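Local coordinates for protein endonuclease and methylase LlaGI (Lactococcus lactis, PDB 5FFJ) that recognises a specific DNA sequence as a Type ISP restriction-modification enzyme, combining a helicase-like ATPase and a probable adenine methyltransferase with a nuclease deleted from this construct, at residues Y1146-K1151 with W1349-Y1354; A1346-I1350 with L1381-I1386; Y786-A790 with G812-T816. One frame throughout, in Å; residues are numbered along the deposited sequence.

Contact 1: Y1146-K1151 with W1349-Y1354; sequences YRPFTK and WIIDQY. With nucleotides of chain C.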
loop_
_atom_site.group_PDB
_atom_site.type_symbol
_atom_site.label_atom_id
_atom_site.label_comp_id
_atom_site.label_asym_id
_atom_site.label_seq_id
_atom_site.Cartn_x
_atom_site.Cartn_y
_atom_site.Cartn_z
ATOM N N TYR A 1146 13.829 -25.648 7.804
ATOM C CA TYR A 1146 13.117 -24.463 7.351
ATOM C C TYR A 1146 14.036 -23.594 6.496
ATOM O O TYR A 1146 13.629 -23.076 5.456
ATOM C CB TYR A 1146 12.586 -23.681 8.551
ATOM C CG TYR A 1146 11.703 -22.514 8.187
ATOM C CD1 TYR A 1146 10.461 -22.717 7.603
ATOM C CD2 TYR A 1146 12.105 -21.211 8.442
ATOM C CE1 TYR A 1146 9.646 -21.653 7.274
ATOM C CE2 TYR A 1146 11.298 -20.142 8.117
ATOM C CZ TYR A 1146 10.070 -20.368 7.534
ATOM O OH TYR A 1146 9.263 -19.305 7.209
ATOM N N ARG A 1147 15.279 -23.450 6.946
ATOM C CA ARG A 1147 16.288 -22.672 6.240
ATOM C C ARG A 1147 17.628 -23.387 6.384
ATOM O O ARG A 1147 17.756 -24.281 7.218
ATOM C CB ARG A 1147 16.348 -21.248 6.797
ATOM C CG ARG A 1147 15.087 -20.437 6.573
ATOM C CD ARG A 1147 14.782 -20.225 5.099
ATOM N NE ARG A 1147 13.370 -20.472 4.809
ATOM C CZ ARG A 1147 12.429 -19.533 4.767
ATOM N NH1 ARG A 1147 12.728 -18.257 4.986
ATOM N NH2 ARG A 1147 11.178 -19.871 4.498
ATOM N N PRO A 1148 18.628 -23.015 5.569
ATOM C CA PRO A 1148 19.856 -23.815 5.655
ATOM C C PRO A 1148 20.498 -23.746 7.044
ATOM O O PRO A 1148 20.677 -22.656 7.586
ATOM C CB PRO A 1148 20.766 -23.201 4.581
ATOM C CG PRO A 1148 20.195 -21.880 4.267
ATOM C CD PRO A 1148 18.747 -21.893 4.621
ATOM N N PHE A 1149 20.785 -24.917 7.615
ATOM C CA PHE A 1149 21.352 -25.054 8.962
ATOM C C PHE A 1149 20.376 -24.587 10.047
ATOM O O PHE A 1149 20.732 -24.516 11.226
ATOM C CB PHE A 1149 22.674 -24.290 9.075
ATOM C CG PHE A 1149 23.644 -24.605 7.974
ATOM C CD1 PHE A 1149 24.284 -25.829 7.933
ATOM C CD2 PHE A 1149 23.913 -23.679 6.981
ATOM C CE1 PHE A 1149 25.174 -26.127 6.923
ATOM C CE2 PHE A 1149 24.803 -23.971 5.967
ATOM C CZ PHE A 1149 25.434 -25.198 5.939
ATOM N N THR A 1150 19.144 -24.288 9.639
ATOM C CA THR A 1150 18.074 -23.919 10.564
ATOM C C THR A 1150 16.930 -24.919 10.466
ATOM O O THR A 1150 16.210 -24.951 9.465
ATOM C CB THR A 1150 17.522 -22.509 10.276
ATOM O OG1 THR A 1150 18.607 -21.584 10.132
ATOM C CG2 THR A 1150 16.585 -22.052 11.399
ATOM N N LYS A 1151 16.779 -25.742 11.500
ATOM C CA LYS A 1151 15.680 -26.694 11.562
ATOM C C LYS A 1151 14.687 -26.294 12.653
ATOM O O LYS A 1151 15.042 -26.150 13.824
ATOM C CB LYS A 1151 16.204 -28.122 11.783
ATOM C CG LYS A 1151 16.833 -28.415 13.137
ATOM C CD LYS A 1151 17.433 -29.818 13.135
ATOM C CE LYS A 1151 18.044 -30.190 14.474
ATOM N NZ LYS A 1151 18.981 -31.339 14.339
ATOM N N TRP A 1349 23.232 -16.867 7.890
ATOM C CA TRP A 1349 21.924 -17.496 8.040
ATOM C C TRP A 1349 21.604 -17.683 9.514
ATOM O O TRP A 1349 20.479 -17.441 9.948
ATOM C CB TRP A 1349 21.868 -18.843 7.318
ATOM C CG TRP A 1349 21.521 -18.737 5.868
ATOM C CD1 TRP A 1349 22.367 -18.885 4.807
ATOM C CD2 TRP A 1349 20.232 -18.454 5.317
ATOM N NE1 TRP A 1349 21.682 -18.714 3.628
ATOM C CE2 TRP A 1349 20.369 -18.450 3.914
ATOM C CE3 TRP A 1349 18.973 -18.208 5.872
ATOM C CZ2 TRP A 1349 19.296 -18.206 3.062
ATOM C CZ3 TRP A 1349 17.909 -17.967 5.023
ATOM C CH2 TRP A 1349 18.078 -17.967 3.635
ATOM N N ILE A 1350 22.600 -18.112 10.280
ATOM C CA ILE A 1350 22.433 -18.294 11.716
ATOM C C ILE A 1350 22.102 -16.953 12.373
ATOM O O ILE A 1350 21.194 -16.869 13.199
ATOM C CB ILE A 1350 23.698 -18.899 12.361
ATOM C CG1 ILE A 1350 24.090 -20.207 11.665
ATOM C CG2 ILE A 1350 23.481 -19.133 13.852
ATOM C CD1 ILE A 1350 23.011 -21.280 11.680
ATOM N N ILE A 1351 22.836 -15.909 11.995
ATOM C CA ILE A 1351 22.559 -14.560 12.483
ATOM C C ILE A 1351 21.129 -14.168 12.134
ATOM O O ILE A 1351 20.384 -13.673 12.982
ATOM C CB ILE A 1351 23.531 -13.520 11.883
ATOM C CG1 ILE A 1351 24.966 -13.817 12.322
ATOM C CG2 ILE A 1351 23.142 -12.105 12.318
ATOM C CD1 ILE A 1351 26.004 -12.896 11.728
ATOM N N ASP A 1352 20.760 -14.393 10.878
ATOM C CA ASP A 1352 19.436 -14.036 10.383
ATOM C C ASP A 1352 18.329 -14.851 11.044
ATOM O O ASP A 1352 17.352 -14.295 11.545
ATOM C CB ASP A 1352 19.367 -14.230 8.869
ATOM C CG ASP A 1352 18.019 -13.837 8.296
ATOM O OD1 ASP A 1352 17.544 -12.721 8.596
ATOM O OD2 ASP A 1352 17.432 -14.648 7.549
ATOM N N GLN A 1353 18.484 -16.172 11.031
ATOM C CA GLN A 1353 17.430 -17.077 11.477
ATOM C C GLN A 1353 17.323 -17.176 12.997
ATOM O O GLN A 1353 16.230 -17.058 13.554
ATOM C CB GLN A 1353 17.655 -18.468 10.881
ATOM C CG GLN A 1353 17.360 -18.536 9.396
ATOM C CD GLN A 1353 15.917 -18.201 9.095
ATOM O OE1 GLN A 1353 15.002 -18.848 9.602
ATOM N NE2 GLN A 1353 15.704 -17.174 8.282
ATOM N N TYR A 1354 18.446 -17.401 13.670
ATOM C CA TYR A 1354 18.433 -17.517 15.124
ATOM C C TYR A 1354 18.411 -16.127 15.738
ATOM O O TYR A 1354 19.439 -15.540 16.075
ATOM C CB TYR A 1354 19.617 -18.349 15.604
ATOM C CG TYR A 1354 19.451 -19.790 15.182
ATOM C CD1 TYR A 1354 19.891 -20.229 13.940
ATOM C CD2 TYR A 1354 18.798 -20.699 16.004
ATOM C CE1 TYR A 1354 19.714 -21.543 13.543
ATOM C CE2 TYR A 1354 18.617 -22.012 15.615
ATOM C CZ TYR A 1354 19.074 -22.428 14.385
ATOM O OH TYR A 1354 18.895 -23.737 13.997
ATOM P P DG C 15 10.508 -15.443 6.111
ATOM O OP1 DG C 15 10.133 -15.295 7.537
ATOM O OP2 DG C 15 11.781 -16.117 5.768
ATOM O "O5'" DG C 15 9.340 -16.182 5.302
ATOM C "C5'" DG C 15 8.111 -16.519 5.950
ATOM C "C4'" DG C 15 6.924 -16.065 5.125
ATOM O "O4'" DG C 15 7.402 -15.499 3.869
ATOM C "C3'" DG C 15 5.946 -17.177 4.741
ATOM O "O3'" DG C 15 4.586 -16.699 4.779
ATOM C "C2'" DG C 15 6.405 -17.550 3.337
ATOM C "C1'" DG C 15 6.843 -16.206 2.778
ATOM N N9 DG C 15 7.836 -16.285 1.698
ATOM C C8 DG C 15 9.107 -16.807 1.766
ATOM N N7 DG C 15 9.765 -16.726 0.639
ATOM C C5 DG C 15 8.876 -16.108 -0.232
ATOM C C6 DG C 15 9.026 -15.755 -1.598
ATOM O O6 DG C 15 10.010 -15.926 -2.333
ATOM N N1 DG C 15 7.880 -15.146 -2.101
ATOM C C2 DG C 15 6.735 -14.908 -1.377
ATOM N N2 DG C 15 5.731 -14.309 -2.030
ATOM N N3 DG C 15 6.581 -15.233 -0.102
ATOM C C4 DG C 15 7.687 -15.829 0.405
#

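Contact 2: A1346-I1350 with L1381-I1386; sequences AIEWI and LLLSVI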
loop_
_atom_site.group_PDB
_atom_site.type_symbol
_atom_site.label_atom_id
_atom_site.label_comp_id
_atom_site.label_asym_id
_atom_site.label_seq_id
_atom_site.Cartn_x
_atom_site.Cartn_y
_atom_site.Cartn_z
ATOM N N ALA A 1346 26.657 -19.056 5.126
ATOM C CA ALA A 1346 26.072 -19.959 6.116
ATOM C C ALA A 1346 26.035 -19.306 7.490
ATOM O O ALA A 1346 25.060 -19.442 8.228
ATOM C CB ALA A 1346 26.861 -21.268 6.170
ATOM N N ILE A 1347 27.104 -18.595 7.827
ATOM C CA ILE A 1347 27.194 -17.921 9.113
ATOM C C ILE A 1347 26.105 -16.859 9.242
ATOM O O ILE A 1347 25.516 -16.687 10.310
ATOM C CB ILE A 1347 28.584 -17.279 9.303
ATOM C CG1 ILE A 1347 29.654 -18.372 9.360
ATOM C CG2 ILE A 1347 28.626 -16.446 10.580
ATOM C CD1 ILE A 1347 31.068 -17.868 9.208
ATOM N N GLU A 1348 25.832 -16.158 8.147
ATOM C CA GLU A 1348 24.860 -15.074 8.162
ATOM C C GLU A 1348 23.434 -15.610 8.278
ATOM O O GLU A 1348 22.532 -14.893 8.711
ATOM C CB GLU A 1348 24.998 -14.215 6.903
ATOM C CG GLU A 1348 24.961 -12.714 7.164
ATOM C CD GLU A 1348 26.167 -12.215 7.943
ATOM O OE1 GLU A 1348 27.283 -12.725 7.713
ATOM O OE2 GLU A 1348 25.996 -11.310 8.787
ATOM N N TRP A 1349 23.232 -16.867 7.890
ATOM C CA TRP A 1349 21.924 -17.496 8.040
ATOM C C TRP A 1349 21.604 -17.683 9.514
ATOM O O TRP A 1349 20.479 -17.441 9.948
ATOM C CB TRP A 1349 21.868 -18.843 7.318
ATOM C CG TRP A 1349 21.521 -18.737 5.868
ATOM C CD1 TRP A 1349 22.367 -18.885 4.807
ATOM C CD2 TRP A 1349 20.232 -18.454 5.317
ATOM N NE1 TRP A 1349 21.682 -18.714 3.628
ATOM C CE2 TRP A 1349 20.369 -18.450 3.914
ATOM C CE3 TRP A 1349 18.973 -18.208 5.872
ATOM C CZ2 TRP A 1349 19.296 -18.206 3.062
ATOM C CZ3 TRP A 1349 17.909 -17.967 5.023
ATOM C CH2 TRP A 1349 18.078 -17.967 3.635
ATOM N N ILE A 1350 22.600 -18.112 10.280
ATOM C CA ILE A 1350 22.433 -18.294 11.716
ATOM C C ILE A 1350 22.102 -16.953 12.373
ATOM O O ILE A 1350 21.194 -16.869 13.199
ATOM C CB ILE A 1350 23.698 -18.899 12.361
ATOM C CG1 ILE A 1350 24.090 -20.207 11.665
ATOM C CG2 ILE A 1350 23.481 -19.133 13.852
ATOM C CD1 ILE A 1350 23.011 -21.280 11.680
ATOM N N LEU A 1381 26.069 -23.997 17.726
ATOM C CA LEU A 1381 25.700 -24.071 16.319
ATOM C C LEU A 1381 26.482 -23.051 15.499
ATOM O O LEU A 1381 27.070 -23.395 14.472
ATOM C CB LEU A 1381 24.197 -23.846 16.153
ATOM C CG LEU A 1381 23.677 -23.666 14.724
ATOM C CD1 LEU A 1381 23.961 -24.892 13.868
ATOM C CD2 LEU A 1381 22.192 -23.362 14.748
ATOM N N LEU A 1382 26.488 -21.802 15.959
ATOM C CA LEU A 1382 27.198 -20.733 15.265
ATOM C C LEU A 1382 28.661 -21.096 15.062
ATOM O O LEU A 1382 29.165 -21.083 13.939
ATOM C CB LEU A 1382 27.093 -19.420 16.045
ATOM C CG LEU A 1382 28.042 -18.305 15.596
ATOM C CD1 LEU A 1382 27.696 -17.833 14.193
ATOM C CD2 LEU A 1382 28.015 -17.152 16.579
ATOM N N LEU A 1383 29.335 -21.413 16.162
ATOM C CA LEU A 1383 30.749 -21.756 16.126
ATOM C C LEU A 1383 31.011 -22.897 15.149
ATOM O O LEU A 1383 31.954 -22.842 14.362
ATOM C CB LEU A 1383 31.240 -22.138 17.525
ATOM C CG LEU A 1383 31.244 -21.026 18.578
ATOM C CD1 LEU A 1383 31.690 -21.571 19.930
ATOM C CD2 LEU A 1383 32.135 -19.868 18.158
ATOM N N SER A 1384 30.163 -23.921 15.196
ATOM C CA SER A 1384 30.319 -25.086 14.331
ATOM C C SER A 1384 30.174 -24.708 12.863
ATOM O O SER A 1384 30.968 -25.135 12.027
ATOM C CB SER A 1384 29.296 -26.166 14.692
ATOM O OG SER A 1384 29.514 -26.663 16.002
ATOM N N VAL A 1385 29.161 -23.900 12.563
ATOM C CA VAL A 1385 28.879 -23.494 11.189
ATOM C C VAL A 1385 30.060 -22.742 10.567
ATOM O O VAL A 1385 30.298 -22.851 9.363
ATOM C CB VAL A 1385 27.601 -22.624 11.125
ATOM C CG1 VAL A 1385 27.509 -21.861 9.808
ATOM C CG2 VAL A 1385 26.369 -23.495 11.306
ATOM N N ILE A 1386 30.794 -21.986 11.381
ATOM C CA ILE A 1386 31.992 -21.304 10.898
ATOM C C ILE A 1386 33.006 -22.313 10.373
ATOM O O ILE A 1386 33.634 -22.092 9.341
ATOM C CB ILE A 1386 32.668 -20.453 11.996
ATOM C CG1 ILE A 1386 31.728 -19.345 12.474
ATOM C CG2 ILE A 1386 33.972 -19.843 11.469
ATOM C CD1 ILE A 1386 32.295 -18.474 13.581
#

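Contact 3: Y786-A790 with G812-T816; sequences YYIAA and GIVLT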
loop_
_atom_site.group_PDB
_atom_site.type_symbol
_atom_site.label_atom_id
_atom_site.label_comp_id
_atom_site.label_asym_id
_atom_site.label_seq_id
_atom_site.Cartn_x
_atom_site.Cartn_y
_atom_site.Cartn_z
ATOM N N TYR A 786 -8.406 10.852 -13.172
ATOM C CA TYR A 786 -8.965 11.308 -14.441
ATOM C C TYR A 786 -9.026 12.833 -14.499
ATOM O O TYR A 786 -8.520 13.445 -15.440
ATOM C CB TYR A 786 -10.360 10.713 -14.657
ATOM C CG TYR A 786 -11.154 11.379 -15.761
ATOM C CD1 TYR A 786 -11.921 12.509 -15.509
ATOM C CD2 TYR A 786 -11.145 10.871 -17.053
ATOM C CE1 TYR A 786 -12.646 13.122 -16.511
ATOM C CE2 TYR A 786 -11.873 11.476 -18.062
ATOM C CZ TYR A 786 -12.619 12.601 -17.786
ATOM O OH TYR A 786 -13.341 13.202 -18.791
ATOM N N TYR A 787 -9.662 13.435 -13.494
ATOM C CA TYR A 787 -9.780 14.890 -13.402
ATOM C C TYR A 787 -8.422 15.571 -13.522
ATOM O O TYR A 787 -8.205 16.409 -14.399
ATOM C CB TYR A 787 -10.424 15.298 -12.072
ATOM C CG TYR A 787 -11.905 15.011 -11.940
ATOM C CD1 TYR A 787 -12.721 14.882 -13.056
ATOM C CD2 TYR A 787 -12.490 14.881 -10.686
ATOM C CE1 TYR A 787 -14.075 14.626 -12.927
ATOM C CE2 TYR A 787 -13.840 14.625 -10.547
ATOM C CZ TYR A 787 -14.627 14.498 -11.669
ATOM O OH TYR A 787 -15.973 14.243 -11.529
ATOM N N ILE A 788 -7.517 15.204 -12.623
ATOM C CA ILE A 788 -6.173 15.760 -12.596
ATOM C C ILE A 788 -5.474 15.590 -13.940
ATOM O O ILE A 788 -4.784 16.494 -14.407
ATOM C CB ILE A 788 -5.339 15.097 -11.482
ATOM C CG1 ILE A 788 -5.903 15.491 -10.115
ATOM C CG2 ILE A 788 -3.866 15.494 -11.586
ATOM C CD1 ILE A 788 -5.348 14.692 -8.965
ATOM N N ALA A 789 -5.657 14.429 -14.560
ATOM C CA ALA A 789 -5.046 14.158 -15.854
ATOM C C ALA A 789 -5.601 15.092 -16.923
ATOM O O ALA A 789 -4.857 15.586 -17.770
ATOM C CB ALA A 789 -5.270 12.712 -16.253
ATOM N N ALA A 790 -6.908 15.329 -16.881
ATOM C CA ALA A 790 -7.550 16.231 -17.830
ATOM C C ALA A 790 -6.963 17.633 -17.715
ATOM O O ALA A 790 -6.443 18.175 -18.690
ATOM C CB ALA A 790 -9.054 16.267 -17.601
ATOM N N GLY A 812 -9.949 14.354 -25.839
ATOM C CA GLY A 812 -9.542 12.975 -26.053
ATOM C C GLY A 812 -9.387 12.095 -24.821
ATOM O O GLY A 812 -8.834 11.001 -24.923
ATOM N N ILE A 813 -9.871 12.546 -23.666
ATOM C CA ILE A 813 -9.716 11.772 -22.434
ATOM C C ILE A 813 -11.009 11.054 -22.033
ATOM O O ILE A 813 -12.088 11.651 -22.006
ATOM C CB ILE A 813 -9.239 12.665 -21.259
ATOM C CG1 ILE A 813 -8.953 11.805 -20.024
ATOM C CG2 ILE A 813 -10.258 13.758 -20.953
ATOM C CD1 ILE A 813 -8.303 12.559 -18.880
ATOM N N VAL A 814 -10.881 9.760 -21.742
ATOM C CA VAL A 814 -11.993 8.938 -21.272
ATOM C C VAL A 814 -11.772 8.538 -19.810
ATOM O O VAL A 814 -10.697 8.761 -19.252
ATOM C CB VAL A 814 -12.154 7.652 -22.117
ATOM C CG1 VAL A 814 -13.585 7.149 -22.068
ATOM C CG2 VAL A 814 -11.740 7.887 -23.569
ATOM N N LEU A 815 -12.803 7.963 -19.194
ATOM C CA LEU A 815 -12.698 7.337 -17.877
ATOM C C LEU A 815 -13.124 5.865 -17.932
ATOM O O LEU A 815 -14.306 5.555 -17.773
ATOM C CB LEU A 815 -13.571 8.076 -16.866
ATOM C CG LEU A 815 -13.610 7.451 -15.471
ATOM C CD1 LEU A 815 -12.440 7.923 -14.633
ATOM C CD2 LEU A 815 -14.935 7.747 -14.803
ATOM N N THR A 816 -12.165 4.958 -18.118
ATOM C CA THR A 816 -12.489 3.558 -18.394
ATOM C C THR A 816 -11.438 2.556 -17.938
ATOM O O THR A 816 -10.310 2.913 -17.601
ATOM C CB THR A 816 -12.683 3.312 -19.905
ATOM O OG1 THR A 816 -11.600 3.909 -20.631
ATOM C CG2 THR A 816 -14.003 3.884 -20.393
#

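Contact 1: Y1146-K1151 with W1349-Y1354
The proline of a tight β-turn points its CG at the face of a tryptophan: P1148 CG sits 3.4 Å from the centroid of the W1349 five-membered ring, only 9° off its normal, a CH-pi contact. P1148 and F1149 are the central residues of the type II turn R1147–T1150 (T1150 N to R1147 O, 2.8 Å), and F1149 has the positive phi (66°) required at its third position. Y1146 N and R1147 N both bond to T1150 O, at 3.0 and 3.1 Å, a classic β-bulge. Near the end of helix 1346-1353, T1150 OG1 meets Q1353 CB at 3.3 Å; just beyond it Y1354 OH gives F1149 O a weak 3.4 Å hydrogen bond. R1147 CD packs against W1349 CZ3 (3.9 Å), R1147 NE holds Y1146 O at 2.7 Å, and R1147 NH1 makes a very short 2.5 Å hydrogen bond to OP2 of DG15 in chain C; D1202 pairs with NH2. Apolar packing thus flanks an arginine directed at the DNA backbone, a phosphate contact that by itself reads no base.

Contact 2: A1346-I1350 with L1381-I1386
This is an apolar helix–helix contact in the C-terminal part of the chain, between the short helix 1346-1353 and the long helix 1377-1398. The axes of the two segments approach to 9.2 Å at 169°, so the helices run nearly antiparallel; 339 Å² is buried between the segments, and no hydrogen bond crosses between them. The register shows the same sense: I1347 CA is 6.1 Å from I1386 CA, and I1350 CA is 6.4 Å from L1382 CA. V1385 occupies the middle, its CG1 3.7 Å from A1346 CB and its CG2 4.0 Å from I1350 CG1, consistent with the small A1346 side chain letting V1385 come close. Together with the strands 1321-1322 and 1327-1330, the pair builds part of the hydrophobic core of the C-terminal specificity region; I1321 touches both I1347 and L1382. At one end I1347 CD1 reaches I1386 CG1 at 3.6 Å, and I1347 CG2 lies 4.0 Å from L1382 CD1, one turn back on the partner helix. At the other end, I1350 CD1 meets L1381 CD2 at 3.8 Å.

Contact 3: Y786-A790 with G812-T816
Apolar packing dominates the meeting of helix 783-797 with strand 813-815, whose segment axes pass 9.3 Å apart at 177°, almost exactly antiparallel. I813 points toward the helix with both chi angles t, and this extended side chain brings CD1 to 4.0 Å from A789 CB and from A790 CB, while its CG1 lies 3.5 Å from Y786 CE2. One turn back along the helix, Y786 CB touches L815 CD1 at 3.5 Å. I813 and L815 thus face the helix, and V814 between them points away, the alternation expected of a strand. The polar approach is confined to a ring edge: Y786 CD2 comes within 3.1 Å of V814 O, close to the ring plane. The hydroxyl of Y786 pairs instead with N632. Backbone bonding runs sideways, from G812 and V814 to A778 in the parallel strand 776-780, so that strand, helix and edge strand form a β-alpha-β crossover, as in the Rossmann-like fold of adenine methyltransferases. With no hydrogen bond between the segments, apolar side-chain contacts hold the helix on the strand, while the strand's backbone bonds go to its neighbour in the sheet.

In the fold
Contacts 1 and 2 form one continuous packing unit: their centres are 8 Å apart and their segments overlap at W1349 and I1350. W1349 packs in contact 1, while I1350 touches both F1149 and the 1381-1386 helix. They also touch directly, Y1354 CZ lying 3.3 Å from L1381 CD2 and F1149 CE2 3.4 Å from A1346 CB. Contact 1 reaches the DNA backbone through R1147, whereas the nearest atom of contact 2 is about 6 Å from the nucleic acid. Contact 3 belongs to the methylase region, on the opposite side of the chain's centre; its centre is 51 Å from that of contact 1 and 57 Å from that of contact 2, and its nearest atom is about 13 Å from the DNA.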